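Local coordinates for HD domain protein (Enterococcus faecalis, PDB 4LRL) that probably hydrolyses deoxynucleoside triphosphates such as dGTP, under allosteric control by bound nucleotides, as a metal-binding HD-domain phosphohydrolase, at residues K383-I388 and Y443-M448; R273-I278 and L348-L353. All coordinates share one frame; numbering follows the deposited sequence.

Interaction 1 (K383-I388 and Y443-M448); sequences KYYTAI and YFPKEM. With DGT (2'-deoxyguanosine-5'-triphosphate), chain R.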
# COMPACT_ATOMS: atom_id res chain seq x y z
N LYS C 383 -31.47 -27.98 18.91
CA LYS C 383 -31.61 -26.66 19.51
C LYS C 383 -30.27 -25.95 19.71
O LYS C 383 -30.22 -24.72 19.73
CB LYS C 383 -32.38 -26.74 20.83
CG LYS C 383 -33.82 -27.17 20.69
CD LYS C 383 -34.72 -26.42 21.68
CE LYS C 383 -36.12 -27.04 21.78
NZ LYS C 383 -36.10 -28.31 22.55
N TYR C 384 -29.19 -26.73 19.82
CA TYR C 384 -27.85 -26.20 20.09
C TYR C 384 -26.89 -26.42 18.94
O TYR C 384 -25.87 -25.73 18.83
CB TYR C 384 -27.26 -26.81 21.38
CG TYR C 384 -28.16 -26.63 22.58
CD1 TYR C 384 -29.09 -27.60 22.93
CD2 TYR C 384 -28.11 -25.46 23.35
CE1 TYR C 384 -29.93 -27.43 24.01
CE2 TYR C 384 -28.95 -25.28 24.45
CZ TYR C 384 -29.86 -26.28 24.77
OH TYR C 384 -30.69 -26.13 25.85
N TYR C 385 -27.23 -27.35 18.06
CA TYR C 385 -26.32 -27.69 16.98
C TYR C 385 -26.77 -27.23 15.59
O TYR C 385 -26.10 -27.52 14.61
CB TYR C 385 -25.96 -29.18 17.02
CG TYR C 385 -25.05 -29.47 18.18
CD1 TYR C 385 -25.56 -29.98 19.38
CD2 TYR C 385 -23.68 -29.16 18.11
CE1 TYR C 385 -24.72 -30.23 20.46
CE2 TYR C 385 -22.84 -29.39 19.19
CZ TYR C 385 -23.36 -29.93 20.36
OH TYR C 385 -22.54 -30.16 21.44
N THR C 386 -27.91 -26.53 15.54
CA THR C 386 -28.39 -25.93 14.30
C THR C 386 -28.89 -24.52 14.56
O THR C 386 -29.19 -24.16 15.69
CB THR C 386 -29.57 -26.74 13.63
OG1 THR C 386 -30.78 -26.57 14.38
CG2 THR C 386 -29.24 -28.21 13.49
N ALA C 387 -28.99 -23.74 13.50
CA ALA C 387 -29.59 -22.41 13.58
C ALA C 387 -30.06 -21.96 12.21
O ALA C 387 -29.68 -22.53 11.19
CB ALA C 387 -28.58 -21.40 14.15
N ILE C 388 -30.90 -20.93 12.24
CA ILE C 388 -31.28 -20.17 11.08
C ILE C 388 -30.93 -18.72 11.41
O ILE C 388 -31.36 -18.20 12.44
CB ILE C 388 -32.82 -20.29 10.83
CG1 ILE C 388 -33.18 -21.70 10.37
CG2 ILE C 388 -33.30 -19.24 9.81
CD1 ILE C 388 -34.66 -22.00 10.45
N TYR C 443 -27.56 -23.59 9.78
CA TYR C 443 -26.27 -23.98 10.32
C TYR C 443 -26.36 -25.37 10.89
O TYR C 443 -27.37 -25.74 11.47
CB TYR C 443 -25.81 -22.97 11.38
CG TYR C 443 -25.19 -21.73 10.79
CD1 TYR C 443 -25.96 -20.60 10.48
CD2 TYR C 443 -23.82 -21.68 10.53
CE1 TYR C 443 -25.37 -19.45 9.92
CE2 TYR C 443 -23.23 -20.55 9.96
CZ TYR C 443 -24.00 -19.44 9.66
OH TYR C 443 -23.38 -18.34 9.11
N PHE C 444 -25.29 -26.15 10.72
CA PHE C 444 -25.28 -27.55 11.15
C PHE C 444 -23.86 -28.01 11.41
O PHE C 444 -22.91 -27.39 10.89
CB PHE C 444 -25.94 -28.46 10.10
CG PHE C 444 -25.42 -28.24 8.70
CD1 PHE C 444 -24.29 -28.93 8.25
CD2 PHE C 444 -26.07 -27.36 7.84
CE1 PHE C 444 -23.81 -28.73 6.94
CE2 PHE C 444 -25.59 -27.15 6.54
CZ PHE C 444 -24.46 -27.84 6.09
N PRO C 445 -23.68 -29.09 12.20
CA PRO C 445 -22.32 -29.57 12.43
C PRO C 445 -21.68 -30.02 11.13
O PRO C 445 -22.33 -30.68 10.33
CB PRO C 445 -22.51 -30.75 13.39
CG PRO C 445 -23.83 -30.48 14.04
CD PRO C 445 -24.67 -29.88 12.96
N LYS C 446 -20.43 -29.63 10.94
CA LYS C 446 -19.62 -30.08 9.81
C LYS C 446 -19.64 -31.60 9.67
O LYS C 446 -19.73 -32.13 8.56
CB LYS C 446 -18.18 -29.57 9.95
CG LYS C 446 -17.32 -29.81 8.72
CD LYS C 446 -15.92 -29.20 8.83
CE LYS C 446 -15.01 -29.75 7.72
NZ LYS C 446 -13.82 -28.89 7.43
N GLU C 447 -19.57 -32.31 10.80
CA GLU C 447 -19.49 -33.77 10.77
C GLU C 447 -20.70 -34.46 10.12
O GLU C 447 -20.64 -35.65 9.82
CB GLU C 447 -19.11 -34.40 12.14
CG GLU C 447 -19.71 -33.77 13.39
CD GLU C 447 -18.93 -32.55 13.88
OE1 GLU C 447 -18.19 -32.67 14.87
OE2 GLU C 447 -19.08 -31.47 13.27
N MET C 448 -21.76 -33.69 9.86
CA MET C 448 -22.92 -34.19 9.12
C MET C 448 -22.57 -34.49 7.66
O MET C 448 -23.20 -35.33 7.03
CB MET C 448 -24.08 -33.20 9.16
CG MET C 448 -24.77 -33.05 10.52
SD MET C 448 -25.37 -34.58 11.27
CE MET C 448 -26.58 -35.14 10.08
PG DGT R . -13.06 -26.24 4.63
O1G DGT R . -12.81 -25.53 3.31
O2G DGT R . -13.95 -27.46 4.50
O3G DGT R . -11.81 -26.46 5.47
O3B DGT R . -13.94 -25.25 5.56
PB DGT R . -14.14 -23.70 5.24
O1B DGT R . -15.55 -23.48 4.76
O2B DGT R . -12.97 -23.19 4.43
O3A DGT R . -14.03 -23.06 6.71
PA DGT R . -12.68 -22.88 7.56
O1A DGT R . -13.05 -23.20 8.99
O2A DGT R . -11.49 -23.55 6.96
O5' DGT R . -12.45 -21.29 7.51
C5' DGT R . -12.51 -20.52 6.32
C4' DGT R . -11.31 -19.57 6.24
O4' DGT R . -11.02 -18.93 7.50
C3' DGT R . -10.04 -20.32 5.91
O3' DGT R . -9.96 -20.68 4.51
C2' DGT R . -8.95 -19.37 6.39
C1' DGT R . -9.62 -18.58 7.51
N9 DGT R . -9.03 -18.86 8.84
C8 DGT R . -8.57 -17.93 9.70
N7 DGT R . -8.09 -18.49 10.84
C5 DGT R . -8.24 -19.82 10.72
C6 DGT R . -7.93 -21.02 11.55
O6 DGT R . -7.41 -20.95 12.68
N1 DGT R . -8.24 -22.21 11.06
C2 DGT R . -8.80 -22.39 9.86
N2 DGT R . -9.06 -23.65 9.47
N3 DGT R . -9.12 -21.35 9.04
C4 DGT R . -8.86 -20.06 9.41
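The amide of Tyr-443 donates to the carbonyl of Ala-387 in the shorter of two backbone bonds between K383-I388 and Y443-M448, with Tyr-443 N 2.8 Å from Ala-387 O and an N-H...O angle of 163°. Its mate runs from Ala-387 N to Tyr-443 O, is longer at 3.3 Å and more bent, and together they make Ala-387 and Tyr-443 a hydrogen-bonded antiparallel pair. The pair joins strands 387-389 and 441-444 of a small three-stranded antiparallel sheet in the HD-associated region; on its other side strand 441-444 runs against strand 354-357. Tyr-443 O is approached twice, because the CA-H of Thr-386 also leans on it, with Thr-386 CA 3.0 Å from Tyr-443 O. The carbonyl of Tyr-385 lies across the strand end, accepting a CA-H contact from Phe-444 and resting against the ring of Pro-445, whose CD is 3.2 Å from Tyr-385 O.

Side chains sort onto the two faces of the sheet. Ala-387 CB and Tyr-443 CB sit together at 4.2 Å against helix 270-291, and the phenol of Tyr-443 runs on to bond Pro-270 O. Thr-386 and Phe-444 instead meet helix 361-377. Tyr-385, at the end of a short helix, has its CB 3.9 Å from Pro-445 CG. With CG beside its own backbone N (chi1 -72°), its ring is directed to where the hydroxyl bonds Asp-342.

Past Pro-445 the chain turns through a 3-10 segment, the amide of Met-448 returning to Pro-445 O, and Lys-446 leaves toward bound dGTP. Its chain is stretched from CG outward, and its ammonium donates to a terminal phosphate oxygen, Lys-446 NZ being 3.3 Å from DGT O2G.

Interaction 2 (R273-I278 and L348-L353); sequences RGMEVI and LMRKPL. With DGT (2'-deoxyguanosine-5'-triphosphate), chain R.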
# COMPACT_ATOMS: atom_id res chain seq x y z
N ARG C 273 -19.93 -16.17 11.26
CA ARG C 273 -21.27 -16.34 11.78
C ARG C 273 -21.49 -17.74 12.38
O ARG C 273 -22.28 -17.90 13.31
CB ARG C 273 -22.30 -16.01 10.72
CG ARG C 273 -22.38 -14.52 10.39
CD ARG C 273 -23.70 -14.25 9.73
NE ARG C 273 -23.63 -14.43 8.29
CZ ARG C 273 -24.66 -14.76 7.52
NH1 ARG C 273 -25.87 -14.97 8.03
NH2 ARG C 273 -24.47 -14.89 6.21
N GLY C 274 -20.79 -18.74 11.85
CA GLY C 274 -20.76 -20.08 12.43
C GLY C 274 -20.23 -20.10 13.85
O GLY C 274 -20.77 -20.81 14.71
N MET C 275 -19.19 -19.32 14.12
CA MET C 275 -18.62 -19.25 15.47
C MET C 275 -19.55 -18.48 16.41
O MET C 275 -19.66 -18.81 17.60
CB MET C 275 -17.23 -18.62 15.43
CG MET C 275 -16.17 -19.51 14.78
SD MET C 275 -15.89 -21.02 15.72
CE MET C 275 -15.02 -20.38 17.15
N GLU C 276 -20.22 -17.47 15.88
CA GLU C 276 -21.16 -16.68 16.64
C GLU C 276 -22.35 -17.53 17.08
O GLU C 276 -22.82 -17.41 18.22
CB GLU C 276 -21.61 -15.47 15.82
CG GLU C 276 -22.33 -14.42 16.63
CD GLU C 276 -23.82 -14.73 16.83
OE1 GLU C 276 -24.38 -14.29 17.86
OE2 GLU C 276 -24.43 -15.41 15.96
N VAL C 277 -22.84 -18.40 16.19
CA VAL C 277 -23.90 -19.33 16.53
C VAL C 277 -23.49 -20.22 17.70
O VAL C 277 -24.29 -20.44 18.61
CB VAL C 277 -24.39 -20.17 15.31
CG1 VAL C 277 -25.28 -21.32 15.76
CG2 VAL C 277 -25.16 -19.30 14.31
N ILE C 278 -22.25 -20.71 17.70
CA ILE C 278 -21.76 -21.54 18.80
C ILE C 278 -21.67 -20.76 20.11
O ILE C 278 -22.10 -21.24 21.15
CB ILE C 278 -20.41 -22.21 18.44
CG1 ILE C 278 -20.69 -23.48 17.63
CG2 ILE C 278 -19.60 -22.56 19.70
CD1 ILE C 278 -19.65 -23.76 16.62
N LEU C 348 -13.54 -22.37 21.95
CA LEU C 348 -12.13 -22.18 22.25
C LEU C 348 -11.21 -22.75 21.18
O LEU C 348 -10.17 -22.17 20.88
CB LEU C 348 -11.77 -22.76 23.62
CG LEU C 348 -12.41 -22.06 24.83
CD1 LEU C 348 -12.32 -22.97 26.05
CD2 LEU C 348 -11.80 -20.66 25.10
N MET C 349 -11.62 -23.88 20.60
CA MET C 349 -10.78 -24.64 19.65
C MET C 349 -11.09 -24.37 18.16
O MET C 349 -10.46 -24.96 17.27
CB MET C 349 -10.88 -26.16 19.94
CG MET C 349 -10.50 -26.61 21.36
SD MET C 349 -9.18 -25.62 22.09
CE MET C 349 -9.01 -26.35 23.72
N ARG C 350 -12.06 -23.47 17.90
CA ARG C 350 -12.50 -23.08 16.56
C ARG C 350 -13.09 -24.24 15.76
O ARG C 350 -12.44 -24.80 14.88
CB ARG C 350 -11.38 -22.36 15.77
CG ARG C 350 -11.86 -21.68 14.48
CD ARG C 350 -10.71 -21.19 13.62
NE ARG C 350 -11.13 -20.49 12.40
CZ ARG C 350 -11.63 -21.07 11.30
NH1 ARG C 350 -11.97 -20.33 10.26
NH2 ARG C 350 -11.81 -22.38 11.23
N LYS C 351 -14.33 -24.60 16.09
CA LYS C 351 -15.05 -25.64 15.37
C LYS C 351 -16.37 -25.05 14.94
O LYS C 351 -17.40 -25.33 15.54
CB LYS C 351 -15.34 -26.87 16.25
CG LYS C 351 -14.16 -27.42 17.03
CD LYS C 351 -13.16 -28.07 16.14
CE LYS C 351 -12.10 -28.80 16.96
NZ LYS C 351 -10.95 -29.16 16.10
N PRO C 352 -16.34 -24.19 13.90
CA PRO C 352 -17.60 -23.52 13.60
C PRO C 352 -18.62 -24.50 13.06
O PRO C 352 -18.25 -25.57 12.54
CB PRO C 352 -17.22 -22.49 12.53
CG PRO C 352 -15.73 -22.72 12.22
CD PRO C 352 -15.33 -24.00 12.85
N LEU C 353 -19.90 -24.17 13.23
CA LEU C 353 -20.96 -24.86 12.52
C LEU C 353 -20.83 -24.52 11.03
O LEU C 353 -20.48 -23.40 10.67
CB LEU C 353 -22.33 -24.43 13.04
CG LEU C 353 -22.76 -24.84 14.45
CD1 LEU C 353 -24.22 -24.46 14.67
CD2 LEU C 353 -22.59 -26.33 14.71
PG DGT R . -13.06 -26.24 4.63
O1G DGT R . -12.81 -25.53 3.31
O2G DGT R . -13.95 -27.46 4.50
O3G DGT R . -11.81 -26.46 5.47
O3B DGT R . -13.94 -25.25 5.56
PB DGT R . -14.14 -23.70 5.24
O1B DGT R . -15.55 -23.48 4.76
O2B DGT R . -12.97 -23.19 4.43
O3A DGT R . -14.03 -23.06 6.71
PA DGT R . -12.68 -22.88 7.56
O1A DGT R . -13.05 -23.20 8.99
O2A DGT R . -11.49 -23.55 6.96
O5' DGT R . -12.45 -21.29 7.51
C5' DGT R . -12.51 -20.52 6.32
C4' DGT R . -11.31 -19.57 6.24
O4' DGT R . -11.02 -18.93 7.50
C3' DGT R . -10.04 -20.32 5.91
O3' DGT R . -9.96 -20.68 4.51
C2' DGT R . -8.95 -19.37 6.39
C1' DGT R . -9.62 -18.58 7.51
N9 DGT R . -9.03 -18.86 8.84
C8 DGT R . -8.57 -17.93 9.70
N7 DGT R . -8.09 -18.49 10.84
C5 DGT R . -8.24 -19.82 10.72
C6 DGT R . -7.93 -21.02 11.55
O6 DGT R . -7.41 -20.95 12.68
N1 DGT R . -8.24 -22.21 11.06
C2 DGT R . -8.80 -22.39 9.86
N2 DGT R . -9.06 -23.65 9.47
N3 DGT R . -9.12 -21.35 9.04
C4 DGT R . -8.86 -20.06 9.41
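Met-275 and Pro-352 meet obliquely, the thioether of the first laid against the pyrrolidine of the second, with Met-275 SD 3.8 Å from Pro-352 CB. Bends at chi2 and chi3 fold the methionine over the proline, so that its methyl continues to the loop backbone two residues before the proline and Met-275 CE stops 3.7 Å from Arg-350 CA. A second meeting is squarer: Val-277 and Leu-353 cross at about a right angle, one branch of each making the touch, Val-277 CG1 to Leu-353 CD1, at 3.5 Å. Ile-278 slants over the same leucine, its CD1 3.9 Å from Leu-353 CG and close to the leucine's backbone N as well.

These contacts pack helix 270-291 against the loop between helix 338-348 and strand 354-357, within the mainly helical HD-associated region. Gly-274 lets the loop run low over the helix, its CA lying 4.8 Å from that of Leu-353. Leu-353 also leans on Tyr-443, whereas Met-275 reaches Phe-78.

Arg-350 leaves helix 338-348 with positive phi; its first side-chain bond is directed away from helix 270-291, and the chain goes on to bound dGTP. Extended from CG to NE, it brings one guanidinium face over the six-membered ring of the guanine, with Arg-350 CZ 3.4 Å from DGT N3, while its NE donates to Phe-78 O. The nitrogens at the far end grip the alpha-phosphate: Arg-350 NH2 lies 2.7 Å from DGT O1A, nearly straight at 167°, and Arg-350 NH1 is 3.0 Å from DGT O5'.

Overall arrangement
Interactions 1 and 2 have centres about 10 Å apart and share a packed seam: Ala-387 CB lies 3.7 Å from Val-277 CG1, Tyr-443 CE2 lies 3.5 Å from Gly-274 CA, and Leu-353 CD1 reaches 3.6 Å from Tyr-385 O. One helix, 270-291, thus packs against both the sheet (Ala-387 and Tyr-443) and the loop. Each contact also supplies one cation to the same dGTP, Lys-446 to its gamma-phosphate and Arg-350 to its alpha-phosphate, while Lys-354 and residues of the second subunit, including Lys-38 and Arg-68, complete the pocket. With the nearest atoms of bound dTTP about 7 Å from the Arg-350 side chain, this intersubunit pocket is consistent with an allosteric site.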